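Local coordinates for protein Tae4 (Agrobacterium tumefaciens, PDB 6IJF) that is a type VI secretion amidase effector of the Tae4 family, which probably cleaves peptide stems of peptidoglycan in rival bacteria, at residues C[56-65]-C[87-97]. Sequence-based numbering, arbitrary orientation.
Sequences FVKSGINIVP and LATLMKRTSYL. With SO4 (sulfate ion), chain F.
Y96 reaches across to the extended run I61–P65 and makes its hydroxyl the meeting point of two backbone groups. OH donates to N62 O at 2.6 Å, with the carbonyl oxygen at the edge of the phenol ring and in its plane, and accepts from V64 N at 2.9 Å, so one buried tyrosine oxygen is gripped from both its donor and its acceptor side. With chi1 at -79°, CG stands anti to the carbonyl carbon, and the ring projects from the turn R93–Y96 that follows helix 84-92. L90 CD2 sits over the centre of one ring face, while I61 CG2 approaches CE1 obliquely.

A second polar link runs beside it. R93 NH2 gives V64 O a bond of 3.0 Å that is nearly straight at 162° and falls on a lone pair in the carbonyl plane. The guanidinium, one face of which rests against Y96 CE2, uses NE and NH1 for O3 of a sulfate, probably from the crystallisation liquor; S95 binds the same ion through N and OG. A bend at chi3 (54°) turns the group between these partners.

Deeper in, the contact is apolar. M91, folded at chi2 and chi3, brings CE over one face of the F56 ring, 3.7 Å from its centroid, in a CH-pi contact; SD, lying obliquely, adds the Met-aromatic one. I63 CD1 touches the same methyl at 4.0 Å, and its CG2 meets L90 CD1. M91 and L97 also touch W159 of strand 155-160, and the contact joins the loop after helix 48-58 to helix 84-92. Its chemistry implies a division of labour: methyls and rings fill the interior, while Y96 and R93 satisfy three backbone polar groups, N62 O, V64 N and V64 O, of a loop.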
ATOM      1  N   PHE C  56      11.848 -18.203 -21.468  1.00 39.20           N
ATOM      2  CA  PHE C  56      12.984 -18.450 -22.410  1.00 39.94           C
ATOM      3  C   PHE C  56      12.693 -19.700 -23.263  1.00 40.25           C
ATOM      4  O   PHE C  56      12.713 -19.598 -24.509  1.00 39.95           O
ATOM      5  CB  PHE C  56      14.317 -18.535 -21.660  1.00 42.43           C
ATOM      6  CG  PHE C  56      14.956 -17.179 -21.445  1.00 39.65           C
ATOM      7  CD1 PHE C  56      15.660 -16.571 -22.459  1.00 43.46           C
ATOM      8  CD2 PHE C  56      14.759 -16.469 -20.274  1.00 43.75           C
ATOM      9  CE1 PHE C  56      16.231 -15.310 -22.294  1.00 41.51           C
ATOM     10  CE2 PHE C  56      15.316 -15.209 -20.102  1.00 45.87           C
ATOM     11  CZ  PHE C  56      16.072 -14.644 -21.110  1.00 40.65           C
ATOM     12  N   VAL C  57      12.389 -20.816 -22.617  1.00 43.15           N
ATOM     13  CA  VAL C  57      12.079 -22.098 -23.315  1.00 47.45           C
ATOM     14  C   VAL C  57      11.004 -21.862 -24.370  1.00 47.87           C
ATOM     15  O   VAL C  57      11.227 -22.228 -25.512  1.00 43.35           O
ATOM     16  CB  VAL C  57      11.635 -23.170 -22.320  1.00 44.58           C
ATOM     17  CG1 VAL C  57      11.014 -24.358 -23.036  1.00 45.65           C
ATOM     18  CG2 VAL C  57      12.791 -23.595 -21.450  1.00 42.74           C
ATOM     19  N   LYS C  58       9.890 -21.222 -24.017  1.00 41.06           N
ATOM     20  CA  LYS C  58       8.756 -21.048 -24.973  1.00 42.71           C
ATOM     21  C   LYS C  58       9.158 -20.080 -26.082  1.00 43.53           C
ATOM     22  O   LYS C  58       8.492 -20.087 -27.146  1.00 44.86           O
ATOM     23  CB  LYS C  58       7.503 -20.563 -24.249  1.00 39.59           C
ATOM     24  CG  LYS C  58       6.845 -21.651 -23.427  1.00 40.51           C
ATOM     25  CD  LYS C  58       5.499 -21.212 -22.938  1.00 45.03           C
ATOM     26  CE  LYS C  58       4.892 -22.245 -22.024  1.00 44.48           C
ATOM     27  NZ  LYS C  58       3.512 -21.860 -21.675  1.00 47.77           N
ATOM     28  N   SER C  59      10.209 -19.285 -25.870  1.00 39.13           N
ATOM     29  CA  SER C  59      10.729 -18.349 -26.899  1.00 43.93           C
ATOM     30  C   SER C  59      11.827 -19.057 -27.711  1.00 44.69           C
ATOM     31  O   SER C  59      12.466 -18.388 -28.499  1.00 46.75           O
ATOM     32  CB  SER C  59      11.211 -17.046 -26.294  1.00 41.86           C
ATOM     33  OG  SER C  59      10.201 -16.456 -25.487  1.00 43.57           O
ATOM     34  N   GLY C  60      12.047 -20.354 -27.491  1.00 43.83           N
ATOM     35  CA  GLY C  60      12.983 -21.174 -28.292  1.00 53.34           C
ATOM     36  C   GLY C  60      14.403 -21.122 -27.755  1.00 55.00           C
ATOM     37  O   GLY C  60      15.327 -21.454 -28.497  1.00 55.33           O
ATOM     38  N   ILE C  61      14.585 -20.740 -26.490  1.00 50.13           N
ATOM     39  CA  ILE C  61      15.927 -20.656 -25.848  1.00 47.23           C
ATOM     40  C   ILE C  61      15.933 -21.644 -24.684  1.00 49.56           C
ATOM     41  O   ILE C  61      15.275 -21.374 -23.659  1.00 49.92           O
ATOM     42  CB  ILE C  61      16.240 -19.212 -25.413  1.00 45.23           C
ATOM     43  CG1 ILE C  61      16.024 -18.208 -26.544  1.00 52.55           C
ATOM     44  CG2 ILE C  61      17.645 -19.114 -24.825  1.00 52.80           C
ATOM     45  CD1 ILE C  61      16.299 -16.776 -26.169  1.00 58.12           C
ATOM     46  N   ASN C  62      16.682 -22.733 -24.808  1.00 43.50           N
ATOM     47  CA  ASN C  62      16.704 -23.762 -23.746  1.00 50.64           C
ATOM     48  C   ASN C  62      17.668 -23.297 -22.653  1.00 49.27           C
ATOM     49  O   ASN C  62      18.639 -22.575 -22.963  1.00 48.94           O
ATOM     50  CB  ASN C  62      17.042 -25.161 -24.296  1.00 56.85           C
ATOM     51  CG  ASN C  62      16.699 -26.269 -23.314  1.00 63.92           C
ATOM     52  OD1 ASN C  62      16.021 -26.044 -22.292  1.00 53.32           O
ATOM     53  ND2 ASN C  62      17.159 -27.478 -23.614  1.00 58.61           N
ATOM     54  N   ILE C  63      17.387 -23.709 -21.425  1.00 53.05           N
ATOM     55  CA  ILE C  63      18.160 -23.379 -20.201  1.00 54.28           C
ATOM     56  C   ILE C  63      19.072 -24.577 -19.940  1.00 55.41           C
ATOM     57  O   ILE C  63      18.545 -25.570 -19.420  1.00 48.06           O
ATOM     58  CB  ILE C  63      17.189 -23.112 -19.025  1.00 52.81           C
ATOM     59  CG1 ILE C  63      16.244 -21.937 -19.306  1.00 51.94           C
ATOM     60  CG2 ILE C  63      17.943 -22.920 -17.719  1.00 59.01           C
ATOM     61  CD1 ILE C  63      16.931 -20.649 -19.729  1.00 50.73           C
ATOM     62  N   VAL C  64      20.382 -24.441 -20.246  1.00 50.00           N
ATOM     63  CA  VAL C  64      21.410 -25.520 -20.141  1.00 54.56           C
ATOM     64  C   VAL C  64      22.687 -24.956 -19.508  1.00 56.23           C
ATOM     65  O   VAL C  64      23.262 -23.968 -19.994  1.00 54.45           O
ATOM     66  CB  VAL C  64      21.669 -26.156 -21.521  1.00 65.14           C
ATOM     67  CG1 VAL C  64      20.364 -26.605 -22.143  1.00 53.94           C
ATOM     68  CG2 VAL C  64      22.408 -25.230 -22.484  1.00 69.07           C
ATOM     69  N   PRO C  65      23.187 -25.532 -18.397  1.00 55.04           N
ATOM     70  CA  PRO C  65      22.550 -26.653 -17.721  1.00 54.17           C
ATOM     71  C   PRO C  65      21.281 -26.229 -16.965  1.00 60.71           C
ATOM     72  O   PRO C  65      21.049 -25.035 -16.801  1.00 50.06           O
ATOM     73  CB  PRO C  65      23.597 -27.115 -16.703  1.00 59.30           C
ATOM     74  CG  PRO C  65      24.453 -25.877 -16.441  1.00 60.45           C
ATOM     75  CD  PRO C  65      24.421 -25.094 -17.724  1.00 55.49           C
ATOM     76  N   LEU C  87      20.163 -19.337 -11.894  1.00 41.65           N
ATOM     77  CA  LEU C  87      19.642 -18.789 -13.172  1.00 36.34           C
ATOM     78  C   LEU C  87      20.341 -17.460 -13.481  1.00 35.40           C
ATOM     79  O   LEU C  87      20.657 -17.224 -14.652  1.00 35.31           O
ATOM     80  CB  LEU C  87      18.111 -18.659 -13.131  1.00 42.97           C
ATOM     81  CG  LEU C  87      17.466 -18.161 -14.437  1.00 42.01           C
ATOM     82  CD1 LEU C  87      17.767 -19.082 -15.608  1.00 44.79           C
ATOM     83  CD2 LEU C  87      15.966 -18.013 -14.278  1.00 40.86           C
ATOM     84  N   ALA C  88      20.534 -16.584 -12.491  1.00 39.10           N
ATOM     85  CA  ALA C  88      21.176 -15.248 -12.696  1.00 40.03           C
ATOM     86  C   ALA C  88      22.619 -15.445 -13.197  1.00 40.05           C
ATOM     87  O   ALA C  88      23.026 -14.769 -14.131  1.00 40.01           O
ATOM     88  CB  ALA C  88      21.151 -14.471 -11.395  1.00 42.86           C
ATOM     89  N   THR C  89      23.338 -16.399 -12.609  1.00 42.97           N
ATOM     90  CA  THR C  89      24.691 -16.851 -13.047  1.00 42.28           C
ATOM     91  C   THR C  89      24.660 -17.280 -14.522  1.00 43.33           C
ATOM     92  O   THR C  89      25.466 -16.788 -15.318  1.00 43.47           O
ATOM     93  CB  THR C  89      25.178 -17.965 -12.111  1.00 41.81           C
ATOM     94  OG1 THR C  89      25.203 -17.379 -10.804  1.00 40.91           O
ATOM     95  CG2 THR C  89      26.531 -18.515 -12.518  1.00 46.63           C
ATOM     96  N   LEU C  90      23.719 -18.141 -14.898  1.00 42.85           N
ATOM     97  CA  LEU C  90      23.606 -18.639 -16.284  1.00 41.63           C
ATOM     98  C   LEU C  90      23.350 -17.484 -17.237  1.00 40.36           C
ATOM     99  O   LEU C  90      23.950 -17.452 -18.334  1.00 39.22           O
ATOM    100  CB  LEU C  90      22.459 -19.655 -16.328  1.00 48.22           C
ATOM    101  CG  LEU C  90      22.176 -20.275 -17.688  1.00 49.97           C
ATOM    102  CD1 LEU C  90      21.911 -21.764 -17.495  1.00 53.66           C
ATOM    103  CD2 LEU C  90      20.988 -19.612 -18.371  1.00 52.69           C
ATOM    104  N   MET C  91      22.456 -16.567 -16.862  1.00 38.37           N
ATOM    105  CA  MET C  91      22.059 -15.450 -17.750  1.00 36.27           C
ATOM    106  C   MET C  91      23.279 -14.576 -18.029  1.00 38.65           C
ATOM    107  O   MET C  91      23.295 -13.943 -19.122  1.00 46.57           O
ATOM    108  CB  MET C  91      20.957 -14.590 -17.112  1.00 40.94           C
ATOM    109  CG  MET C  91      19.538 -15.210 -17.219  1.00 46.28           C
ATOM    110  SD  MET C  91      19.079 -15.433 -18.939  1.00 50.12           S
ATOM    111  CE  MET C  91      18.144 -16.967 -18.858  1.00 48.43           C
ATOM    112  N   LYS C  92      24.221 -14.527 -17.076  1.00 41.86           N
ATOM    113  CA  LYS C  92      25.443 -13.667 -17.123  1.00 47.57           C
ATOM    114  C   LYS C  92      26.416 -14.188 -18.181  1.00 46.27           C
ATOM    115  O   LYS C  92      27.249 -13.400 -18.632  1.00 51.54           O
ATOM    116  CB  LYS C  92      26.163 -13.664 -15.766  1.00 49.75           C
ATOM    117  CG  LYS C  92      26.586 -12.321 -15.234  1.00 61.27           C
ATOM    118  CD  LYS C  92      27.063 -12.397 -13.784  1.00 69.60           C
ATOM    119  CE  LYS C  92      28.011 -11.274 -13.414  1.00 80.59           C
ATOM    120  NZ  LYS C  92      28.456 -11.371 -12.005  1.00 81.40           N
ATOM    121  N   ARG C  93      26.322 -15.468 -18.561  1.00 49.31           N
ATOM    122  CA  ARG C  93      27.249 -16.079 -19.549  1.00 45.86           C
ATOM    123  C   ARG C  93      27.100 -15.368 -20.883  1.00 50.25           C
ATOM    124  O   ARG C  93      25.982 -14.947 -21.218  1.00 46.22           O
ATOM    125  CB  ARG C  93      27.027 -17.582 -19.670  1.00 47.43           C
ATOM    126  CG  ARG C  93      27.368 -18.282 -18.360  1.00 47.48           C
ATOM    127  CD  ARG C  93      26.664 -19.619 -18.286  1.00 49.60           C
ATOM    128  NE  ARG C  93      26.956 -20.427 -19.459  1.00 54.97           N
ATOM    129  CZ  ARG C  93      26.269 -21.509 -19.844  1.00 68.34           C
ATOM    130  NH1 ARG C  93      26.599 -22.120 -20.970  1.00 58.43           N
ATOM    131  NH2 ARG C  93      25.244 -21.948 -19.131  1.00 71.97           N
ATOM    132  N   THR C  94      28.208 -15.255 -21.611  1.00 55.55           N
ATOM    133  CA  THR C  94      28.291 -14.567 -22.923  1.00 60.43           C
ATOM    134  C   THR C  94      27.341 -15.289 -23.901  1.00 48.54           C
ATOM    135  O   THR C  94      26.827 -14.633 -24.832  1.00 56.15           O
ATOM    136  CB  THR C  94      29.752 -14.473 -23.403  1.00 67.93           C
ATOM    137  OG1 THR C  94      30.427 -15.714 -23.181  1.00 77.13           O
ATOM    138  CG2 THR C  94      30.533 -13.403 -22.679  1.00 69.83           C
ATOM    139  N   SER C  95      27.100 -16.594 -23.732  1.00 55.19           N
ATOM    140  CA  SER C  95      26.191 -17.329 -24.654  1.00 54.16           C
ATOM    141  C   SER C  95      24.728 -17.030 -24.323  1.00 56.26           C
ATOM    142  O   SER C  95      23.871 -17.411 -25.141  1.00 56.20           O
ATOM    143  CB  SER C  95      26.445 -18.823 -24.682  1.00 60.93           C
ATOM    144  OG  SER C  95      26.345 -19.355 -23.382  1.00 58.52           O
ATOM    145  N   TYR C  96      24.397 -16.507 -23.134  1.00 53.40           N
ATOM    146  CA  TYR C  96      23.012 -16.071 -22.828  1.00 49.28           C
ATOM    147  C   TYR C  96      22.940 -14.549 -22.997  1.00 55.54           C
ATOM    148  O   TYR C  96      22.952 -14.097 -24.156  1.00 48.55           O
ATOM    149  CB  TYR C  96      22.558 -16.638 -21.479  1.00 48.60           C
ATOM    150  CG  TYR C  96      22.143 -18.082 -21.565  1.00 50.92           C
ATOM    151  CD1 TYR C  96      20.882 -18.429 -22.027  1.00 42.94           C
ATOM    152  CD2 TYR C  96      23.018 -19.098 -21.225  1.00 48.49           C
ATOM    153  CE1 TYR C  96      20.493 -19.757 -22.118  1.00 50.38           C
ATOM    154  CE2 TYR C  96      22.651 -20.433 -21.337  1.00 54.04           C
ATOM    155  CZ  TYR C  96      21.379 -20.762 -21.769  1.00 45.89           C
ATOM    156  OH  TYR C  96      20.985 -22.061 -21.861  1.00 48.64           O
ATOM    157  N   LEU C  97      22.870 -13.781 -21.901  1.00 46.40           N
ATOM    158  CA  LEU C  97      22.626 -12.318 -21.971  1.00 48.17           C
ATOM    159  C   LEU C  97      23.924 -11.522 -21.797  1.00 51.05           C
ATOM    160  O   LEU C  97      23.905 -10.311 -22.133  1.00 49.63           O
ATOM    161  CB  LEU C  97      21.600 -11.959 -20.900  1.00 51.88           C
ATOM    162  CG  LEU C  97      20.133 -11.853 -21.310  1.00 56.94           C
ATOM    163  CD1 LEU C  97      19.734 -12.919 -22.301  1.00 56.86           C
ATOM    164  CD2 LEU C  97      19.228 -11.854 -20.079  1.00 53.15           C
TER
HETATM  165  S   SO4 F 301      29.815 -19.500 -21.895  1.00 80.21           S
HETATM  166  O1  SO4 F 301      30.974 -19.992 -22.589  1.00 90.50           O
HETATM  167  O2  SO4 F 301      29.402 -18.251 -22.482  1.00 97.46           O
HETATM  168  O3  SO4 F 301      28.744 -20.468 -22.001  1.00 75.02           O
HETATM  169  O4  SO4 F 301      30.153 -19.262 -20.512  1.00 87.69           O